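Local coordinates for protein methyltransferase (Streptococcus pyogenes, PDB 2ESR) that probably transfers a methyl group from S-adenosylmethionine to an amino group of RNA, as a Rossmann-fold methyltransferase, at residues A[26-39]-A[97-109]. Residues are numbered along the deposited sequence; the frame is centred on the assembly and turned at random.
Sequences IGPYFNGGRVLDLF and LTGRFDLVFLDPP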
ATOM      1  N   ILE A  26     -21.546   9.523   3.981  1.00 25.06           N
ATOM      2  CA  ILE A  26     -20.864   9.130   2.755  1.00 24.10           C
ATOM      3  C   ILE A  26     -21.105   7.714   2.263  1.00 22.74           C
ATOM      4  O   ILE A  26     -20.745   7.387   1.135  1.00 23.08           O
ATOM      5  CB  ILE A  26     -19.346   9.288   2.908  1.00 22.95           C
ATOM      6  CG1 ILE A  26     -18.837   8.304   3.968  1.00 24.21           C
ATOM      7  CG2 ILE A  26     -19.011  10.717   3.307  1.00 27.38           C
ATOM      8  CD1 ILE A  26     -17.327   8.229   4.060  1.00 24.18           C
ATOM      9  N   GLY A  27     -21.689   6.869   3.104  1.00 24.61           N
ATOM     10  CA  GLY A  27     -21.939   5.498   2.695  1.00 23.04           C
ATOM     11  C   GLY A  27     -23.414   5.174   2.541  1.00 24.51           C
ATOM     12  O   GLY A  27     -24.078   5.721   1.656  1.00 26.21           O
ATOM     13  N   PRO A  28     -23.971   4.294   3.389  1.00 24.18           N
ATOM     14  CA  PRO A  28     -23.348   3.556   4.493  1.00 23.78           C
ATOM     15  C   PRO A  28     -22.573   2.311   4.064  1.00 23.95           C
ATOM     16  O   PRO A  28     -21.956   1.646   4.890  1.00 24.70           O
ATOM     17  CB  PRO A  28     -24.539   3.219   5.385  1.00 24.64           C
ATOM     18  CG  PRO A  28     -25.616   2.984   4.395  1.00 25.75           C
ATOM     19  CD  PRO A  28     -25.435   4.134   3.427  1.00 24.49           C
ATOM     20  N   TYR A  29     -22.632   1.984   2.778  1.00 24.50           N
ATOM     21  CA  TYR A  29     -21.897   0.840   2.250  1.00 24.26           C
ATOM     22  C   TYR A  29     -21.177   1.297   0.990  1.00 24.05           C
ATOM     23  O   TYR A  29     -21.547   2.306   0.393  1.00 23.14           O
ATOM     24  CB  TYR A  29     -22.840  -0.329   1.916  1.00 24.18           C
ATOM     25  CG  TYR A  29     -23.917   0.022   0.916  1.00 24.81           C
ATOM     26  CD1 TYR A  29     -25.087   0.658   1.323  1.00 25.98           C
ATOM     27  CD2 TYR A  29     -23.745  -0.236  -0.443  1.00 25.27           C
ATOM     28  CE1 TYR A  29     -26.061   1.031   0.405  1.00 28.77           C
ATOM     29  CE2 TYR A  29     -24.714   0.136  -1.375  1.00 29.01           C
ATOM     30  CZ  TYR A  29     -25.867   0.769  -0.943  1.00 28.37           C
ATOM     31  OH  TYR A  29     -26.822   1.156  -1.852  1.00 34.36           O
ATOM     32  N   PHE A  30     -20.152   0.556   0.585  1.00 24.55           N
ATOM     33  CA  PHE A  30     -19.392   0.889  -0.616  1.00 24.73           C
ATOM     34  C   PHE A  30     -19.218  -0.375  -1.445  1.00 26.42           C
ATOM     35  O   PHE A  30     -19.220  -1.474  -0.901  1.00 26.92           O
ATOM     36  CB  PHE A  30     -18.005   1.421  -0.245  1.00 24.05           C
ATOM     37  CG  PHE A  30     -18.022   2.536   0.757  1.00 21.48           C
ATOM     38  CD1 PHE A  30     -18.321   3.838   0.370  1.00 24.37           C
ATOM     39  CD2 PHE A  30     -17.729   2.284   2.092  1.00 21.59           C
ATOM     40  CE1 PHE A  30     -18.325   4.873   1.304  1.00 22.03           C
ATOM     41  CE2 PHE A  30     -17.733   3.307   3.031  1.00 22.19           C
ATOM     42  CZ  PHE A  30     -18.031   4.605   2.635  1.00 23.40           C
ATOM     43  N   ASN A  31     -19.065  -0.225  -2.757  1.00 27.36           N
ATOM     44  CA  ASN A  31     -18.862  -1.385  -3.618  1.00 29.75           C
ATOM     45  C   ASN A  31     -17.435  -1.444  -4.161  1.00 29.96           C
ATOM     46  O   ASN A  31     -17.220  -1.554  -5.367  1.00 32.01           O
ATOM     47  CB  ASN A  31     -19.858  -1.384  -4.779  1.00 32.08           C
ATOM     48  CG  ASN A  31     -21.261  -1.734  -4.335  1.00 32.15           C
ATOM     49  OD1 ASN A  31     -22.003  -0.885  -3.848  1.00 34.58           O
ATOM     50  ND2 ASN A  31     -21.628  -3.000  -4.488  1.00 35.78           N
ATOM     51  N   GLY A  32     -16.463  -1.372  -3.255  1.00 28.98           N
ATOM     52  CA  GLY A  32     -15.068  -1.430  -3.657  1.00 27.88           C
ATOM     53  C   GLY A  32     -14.437  -0.069  -3.885  1.00 26.13           C
ATOM     54  O   GLY A  32     -15.136   0.941  -3.988  1.00 26.55           O
ATOM     55  N   GLY A  33     -13.109  -0.046  -3.973  1.00 23.81           N
ATOM     56  CA  GLY A  33     -12.397   1.202  -4.193  1.00 24.76           C
ATOM     57  C   GLY A  33     -11.198   1.336  -3.273  1.00 23.41           C
ATOM     58  O   GLY A  33     -11.028   0.526  -2.360  1.00 23.63           O
ATOM     59  N   ARG A  34     -10.372   2.357  -3.508  1.00 22.17           N
ATOM     60  CA  ARG A  34      -9.178   2.593  -2.699  1.00 21.29           C
ATOM     61  C   ARG A  34      -9.337   3.768  -1.743  1.00 19.86           C
ATOM     62  O   ARG A  34      -9.754   4.854  -2.139  1.00 19.17           O
ATOM     63  CB  ARG A  34      -7.959   2.870  -3.586  1.00 25.30           C
ATOM     64  CG  ARG A  34      -7.406   1.681  -4.354  1.00 31.79           C
ATOM     65  CD  ARG A  34      -5.958   1.961  -4.762  1.00 37.13           C
ATOM     66  NE  ARG A  34      -5.342   0.853  -5.493  1.00 41.97           N
ATOM     67  CZ  ARG A  34      -5.644   0.524  -6.744  1.00 43.41           C
ATOM     68  NH1 ARG A  34      -6.556   1.216  -7.415  1.00 46.16           N
ATOM     69  NH2 ARG A  34      -5.029  -0.494  -7.330  1.00 43.73           N
ATOM     70  N   VAL A  35      -8.979   3.540  -0.487  1.00 18.16           N
ATOM     71  CA  VAL A  35      -9.066   4.563   0.540  1.00 18.29           C
ATOM     72  C   VAL A  35      -7.668   5.085   0.877  1.00 18.69           C
ATOM     73  O   VAL A  35      -6.701   4.321   0.893  1.00 17.33           O
ATOM     74  CB  VAL A  35      -9.687   3.991   1.843  1.00 20.03           C
ATOM     75  CG1 VAL A  35      -9.696   5.056   2.940  1.00 19.70           C
ATOM     76  CG2 VAL A  35     -11.099   3.498   1.579  1.00 20.62           C
ATOM     77  N   LEU A  36      -7.570   6.389   1.117  1.00 17.41           N
ATOM     78  CA  LEU A  36      -6.316   7.007   1.539  1.00 17.90           C
ATOM     79  C   LEU A  36      -6.625   7.698   2.863  1.00 18.48           C
ATOM     80  O   LEU A  36      -7.508   8.551   2.927  1.00 18.24           O
ATOM     81  CB  LEU A  36      -5.817   8.042   0.525  1.00 16.73           C
ATOM     82  CG  LEU A  36      -4.597   8.860   0.988  1.00 18.38           C
ATOM     83  CD1 LEU A  36      -3.417   7.939   1.262  1.00 18.78           C
ATOM     84  CD2 LEU A  36      -4.225   9.874  -0.077  1.00 18.88           C
ATOM     85  N   ASP A  37      -5.915   7.315   3.916  1.00 18.32           N
ATOM     86  CA  ASP A  37      -6.124   7.908   5.230  1.00 20.65           C
ATOM     87  C   ASP A  37      -4.825   8.595   5.632  1.00 20.74           C
ATOM     88  O   ASP A  37      -3.892   7.947   6.110  1.00 20.70           O
ATOM     89  CB  ASP A  37      -6.481   6.821   6.247  1.00 21.97           C
ATOM     90  CG  ASP A  37      -7.084   7.381   7.525  1.00 27.79           C
ATOM     91  OD1 ASP A  37      -6.865   8.575   7.825  1.00 28.66           O
ATOM     92  OD2 ASP A  37      -7.775   6.616   8.237  1.00 29.86           O
ATOM     93  N   LEU A  38      -4.769   9.905   5.420  1.00 18.35           N
ATOM     94  CA  LEU A  38      -3.596  10.691   5.759  1.00 21.39           C
ATOM     95  C   LEU A  38      -3.774  11.160   7.202  1.00 21.79           C
ATOM     96  O   LEU A  38      -4.892  11.445   7.631  1.00 25.76           O
ATOM     97  CB  LEU A  38      -3.476  11.885   4.806  1.00 20.79           C
ATOM     98  CG  LEU A  38      -3.266  11.511   3.335  1.00 23.96           C
ATOM     99  CD1 LEU A  38      -3.242  12.774   2.477  1.00 23.61           C
ATOM    100  CD2 LEU A  38      -1.957  10.745   3.185  1.00 24.00           C
ATOM    101  N   PHE A  39      -2.672  11.248   7.938  1.00 23.05           N
ATOM    102  CA  PHE A  39      -2.718  11.636   9.346  1.00 22.46           C
ATOM    103  C   PHE A  39      -3.704  10.644   9.964  1.00 22.36           C
ATOM    104  O   PHE A  39      -4.611  11.020  10.703  1.00 24.13           O
ATOM    105  CB  PHE A  39      -3.242  13.070   9.503  1.00 21.73           C
ATOM    106  CG  PHE A  39      -2.641  14.053   8.528  1.00 21.72           C
ATOM    107  CD1 PHE A  39      -3.293  14.351   7.332  1.00 22.04           C
ATOM    108  CD2 PHE A  39      -1.425  14.672   8.800  1.00 23.97           C
ATOM    109  CE1 PHE A  39      -2.739  15.253   6.421  1.00 24.87           C
ATOM    110  CE2 PHE A  39      -0.862  15.576   7.895  1.00 25.49           C
ATOM    111  CZ  PHE A  39      -1.523  15.865   6.704  1.00 22.40           C
ATOM    112  N   LEU A  97       2.803   8.248  -3.778  1.00 24.28           N
ATOM    113  CA  LEU A  97       1.566   7.545  -4.128  1.00 24.82           C
ATOM    114  C   LEU A  97       1.338   7.564  -5.636  1.00 23.56           C
ATOM    115  O   LEU A  97       1.775   8.486  -6.319  1.00 22.38           O
ATOM    116  CB  LEU A  97       0.381   8.204  -3.423  1.00 25.45           C
ATOM    117  CG  LEU A  97       0.470   8.263  -1.901  1.00 26.31           C
ATOM    118  CD1 LEU A  97      -0.706   9.067  -1.346  1.00 27.46           C
ATOM    119  CD2 LEU A  97       0.477   6.855  -1.340  1.00 26.63           C
ATOM    120  N   THR A  98       0.631   6.566  -6.161  1.00 25.18           N
ATOM    121  CA  THR A  98       0.407   6.527  -7.604  1.00 28.47           C
ATOM    122  C   THR A  98      -1.010   6.260  -8.092  1.00 31.63           C
ATOM    123  O   THR A  98      -1.407   6.767  -9.140  1.00 32.97           O
ATOM    124  CB  THR A  98       1.287   5.466  -8.270  1.00 28.41           C
ATOM    125  OG1 THR A  98       0.836   4.169  -7.866  1.00 27.75           O
ATOM    126  CG2 THR A  98       2.738   5.650  -7.866  1.00 29.09           C
ATOM    127  N   GLY A  99      -1.762   5.454  -7.357  1.00 33.36           N
ATOM    128  CA  GLY A  99      -3.106   5.127  -7.799  1.00 36.96           C
ATOM    129  C   GLY A  99      -4.150   6.173  -7.473  1.00 36.15           C
ATOM    130  O   GLY A  99      -3.950   7.005  -6.591  1.00 39.41           O
ATOM    131  N   ARG A 100      -5.259   6.141  -8.205  1.00 33.49           N
ATOM    132  CA  ARG A 100      -6.355   7.070  -7.967  1.00 31.24           C
ATOM    133  C   ARG A 100      -7.061   6.580  -6.707  1.00 28.25           C
ATOM    134  O   ARG A 100      -7.271   5.378  -6.538  1.00 29.39           O
ATOM    135  CB  ARG A 100      -7.335   7.048  -9.141  1.00 32.85           C
ATOM    136  CG  ARG A 100      -6.785   7.622 -10.436  1.00 34.72           C
ATOM    137  CD  ARG A 100      -6.894   9.136 -10.458  1.00 35.60           C
ATOM    138  NE  ARG A 100      -6.421   9.700 -11.721  1.00 36.03           N
ATOM    139  CZ  ARG A 100      -6.578  10.971 -12.073  1.00 35.77           C
ATOM    140  NH1 ARG A 100      -7.203  11.814 -11.264  1.00 35.04           N
ATOM    141  NH2 ARG A 100      -6.095  11.406 -13.231  1.00 38.55           N
ATOM    142  N   PHE A 101      -7.418   7.502  -5.822  1.00 22.87           N
ATOM    143  CA  PHE A 101      -8.102   7.137  -4.590  1.00 19.29           C
ATOM    144  C   PHE A 101      -9.546   7.589  -4.649  1.00 18.16           C
ATOM    145  O   PHE A 101      -9.839   8.687  -5.105  1.00 18.61           O
ATOM    146  CB  PHE A 101      -7.384   7.762  -3.401  1.00 19.14           C
ATOM    147  CG  PHE A 101      -6.055   7.127  -3.123  1.00 20.69           C
ATOM    148  CD1 PHE A 101      -5.987   5.931  -2.421  1.00 19.51           C
ATOM    149  CD2 PHE A 101      -4.881   7.685  -3.617  1.00 20.61           C
ATOM    150  CE1 PHE A 101      -4.767   5.290  -2.217  1.00 24.40           C
ATOM    151  CE2 PHE A 101      -3.653   7.050  -3.415  1.00 22.43           C
ATOM    152  CZ  PHE A 101      -3.599   5.851  -2.715  1.00 21.85           C
ATOM    153  N   ASP A 102     -10.442   6.725  -4.190  1.00 19.34           N
ATOM    154  CA  ASP A 102     -11.874   7.001  -4.223  1.00 19.20           C
ATOM    155  C   ASP A 102     -12.407   7.662  -2.961  1.00 18.38           C
ATOM    156  O   ASP A 102     -13.425   8.364  -2.995  1.00 18.56           O
ATOM    157  CB  ASP A 102     -12.625   5.697  -4.474  1.00 21.11           C
ATOM    158  CG  ASP A 102     -12.087   4.944  -5.676  1.00 24.69           C
ATOM    159  OD1 ASP A 102     -11.325   3.969  -5.492  1.00 27.64           O
ATOM    160  OD2 ASP A 102     -12.413   5.340  -6.808  1.00 27.84           O
ATOM    161  N   LEU A 103     -11.718   7.443  -1.849  1.00 16.45           N
ATOM    162  CA  LEU A 103     -12.136   8.006  -0.574  1.00 16.84           C
ATOM    163  C   LEU A 103     -10.889   8.417   0.200  1.00 16.74           C
ATOM    164  O   LEU A 103      -9.985   7.615   0.414  1.00 18.47           O
ATOM    165  CB  LEU A 103     -12.935   6.959   0.212  1.00 16.82           C
ATOM    166  CG  LEU A 103     -13.423   7.282   1.633  1.00 17.89           C
ATOM    167  CD1 LEU A 103     -14.290   8.550   1.630  1.00 18.12           C
ATOM    168  CD2 LEU A 103     -14.227   6.090   2.163  1.00 17.97           C
ATOM    169  N   VAL A 104     -10.841   9.676   0.607  1.00 14.68           N
ATOM    170  CA  VAL A 104      -9.696  10.185   1.335  1.00 15.78           C
ATOM    171  C   VAL A 104     -10.153  10.755   2.669  1.00 15.61           C
ATOM    172  O   VAL A 104     -11.110  11.519   2.721  1.00 18.14           O
ATOM    173  CB  VAL A 104      -8.993  11.302   0.517  1.00 16.76           C
ATOM    174  CG1 VAL A 104      -7.795  11.845   1.282  1.00 17.28           C
ATOM    175  CG2 VAL A 104      -8.549  10.750  -0.837  1.00 17.10           C
ATOM    176  N   PHE A 105      -9.483  10.359   3.741  1.00 15.06           N
ATOM    177  CA  PHE A 105      -9.806  10.870   5.065  1.00 16.02           C
ATOM    178  C   PHE A 105      -8.691  11.803   5.506  1.00 16.98           C
ATOM    179  O   PHE A 105      -7.513  11.440   5.442  1.00 18.77           O
ATOM    180  CB  PHE A 105      -9.951   9.726   6.070  1.00 14.71           C
ATOM    181  CG  PHE A 105     -11.198   8.908   5.878  1.00 15.73           C
ATOM    182  CD1 PHE A 105     -12.446   9.468   6.098  1.00 14.94           C
ATOM    183  CD2 PHE A 105     -11.123   7.589   5.445  1.00 18.07           C
ATOM    184  CE1 PHE A 105     -13.614   8.724   5.884  1.00 16.55           C
ATOM    185  CE2 PHE A 105     -12.281   6.834   5.229  1.00 17.60           C
ATOM    186  CZ  PHE A 105     -13.529   7.405   5.448  1.00 17.95           C
ATOM    187  N   LEU A 106      -9.065  13.002   5.953  1.00 14.95           N
ATOM    188  CA  LEU A 106      -8.090  13.996   6.396  1.00 17.72           C
ATOM    189  C   LEU A 106      -8.479  14.588   7.743  1.00 19.26           C
ATOM    190  O   LEU A 106      -9.543  15.190   7.883  1.00 20.60           O
ATOM    191  CB  LEU A 106      -7.984  15.151   5.392  1.00 18.69           C
ATOM    192  CG  LEU A 106      -7.642  14.888   3.927  1.00 19.43           C
ATOM    193  CD1 LEU A 106      -7.553  16.234   3.203  1.00 19.75           C
ATOM    194  CD2 LEU A 106      -6.316  14.136   3.804  1.00 22.03           C
ATOM    195  N   ASP A 107      -7.612  14.404   8.730  1.00 20.15           N
ATOM    196  CA  ASP A 107      -7.823  14.956  10.073  1.00 20.94           C
ATOM    197  C   ASP A 107      -6.416  15.285  10.550  1.00 20.89           C
ATOM    198  O   ASP A 107      -5.835  14.569  11.367  1.00 21.81           O
ATOM    199  CB  ASP A 107      -8.474  13.927  11.002  1.00 22.24           C
ATOM    200  CG  ASP A 107      -8.796  14.510  12.373  1.00 26.79           C
ATOM    201  OD1 ASP A 107      -9.525  13.862  13.154  1.00 28.42           O
ATOM    202  OD2 ASP A 107      -8.306  15.621  12.666  1.00 23.67           O
ATOM    203  N   PRO A 108      -5.847  16.387  10.039  1.00 21.42           N
ATOM    204  CA  PRO A 108      -4.496  16.800  10.399  1.00 21.00           C
ATOM    205  C   PRO A 108      -4.373  17.911  11.426  1.00 21.14           C
ATOM    206  O   PRO A 108      -5.365  18.511  11.841  1.00 21.25           O
ATOM    207  CB  PRO A 108      -3.935  17.241   9.060  1.00 22.26           C
ATOM    208  CG  PRO A 108      -5.114  18.004   8.485  1.00 25.07           C
ATOM    209  CD  PRO A 108      -6.354  17.203   8.916  1.00 22.03           C
ATOM    210  N   PRO A 109      -3.134  18.176  11.862  1.00 23.59           N
ATOM    211  CA  PRO A 109      -2.840  19.233  12.830  1.00 25.08           C
ATOM    212  C   PRO A 109      -2.920  20.490  11.963  1.00 25.58           C
ATOM    213  O   PRO A 109      -2.808  20.388  10.734  1.00 24.67           O
ATOM    214  CB  PRO A 109      -1.417  18.907  13.273  1.00 25.41           C
ATOM    215  CG  PRO A 109      -0.831  18.274  12.062  1.00 26.35           C
ATOM    216  CD  PRO A 109      -1.939  17.351  11.623  1.00 23.64           C
TER
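Val35, Leu36 and Asp37 pair in parallel with Leu103, Val104 and Phe105 at the centre of a class I methyltransferase sheet, where strands 34-38 and 101-106 are neighbours in the 3-2-1-4-5 order of this Rossmann-like fold. Segments 34-38 and 103-106 run 12° from parallel. Leu36 carries the register: its N gives a hydrogen bond to Leu103 O (2.8 Å), and its O receives one from Phe105 N (2.8 Å).

The entry to the pairing is irregular. Arg34 O takes two donors, Asp102 N in its carbonyl plane and Leu103 N tilted from it, while Asp102 OD1 answers with its anti lone pair, 2.7 Å from Arg34 N. The Arg34 guanidinium reaches instead to Phe83 O of the second subunit.

Val35, Leu103 and Phe105 share one face with Asp37, whose OD1 lies 3.7 Å from Phe105 CB and whose OD2 makes a weak hydrogen bond to Ala46 N; Val35 CG1 lies 3.8 Å from Phe105 CD2, and Ile26 CD1 closes over Leu103 CD1. On the other, Leu36 CB sits over the Phe101 ring, offset toward its rim, in a CH-pi contact; with CG anti to the backbone N (chi1 173°), its methyls meet Leu97 CD1 tip to tip. Leu38 and Leu106 run side by side toward helix 111-124.

Beyond the strands, Phe39 adopts a left-handed backbone conformation and lays its ring against Pro108, whose CB stands 3.3 Å from the ring centroid. Asp107-Pro108-Pro109 matches the start of the (D/N)PPY motif of amino-methyltransferases. The chemistry implies a strand pair held by directional main-chain bonds between largely apolar faces, with buried Asp37 beside the GxGxxA-like turn that may bind cofactor; both strands lead into loops that probably serve cofactor and substrate.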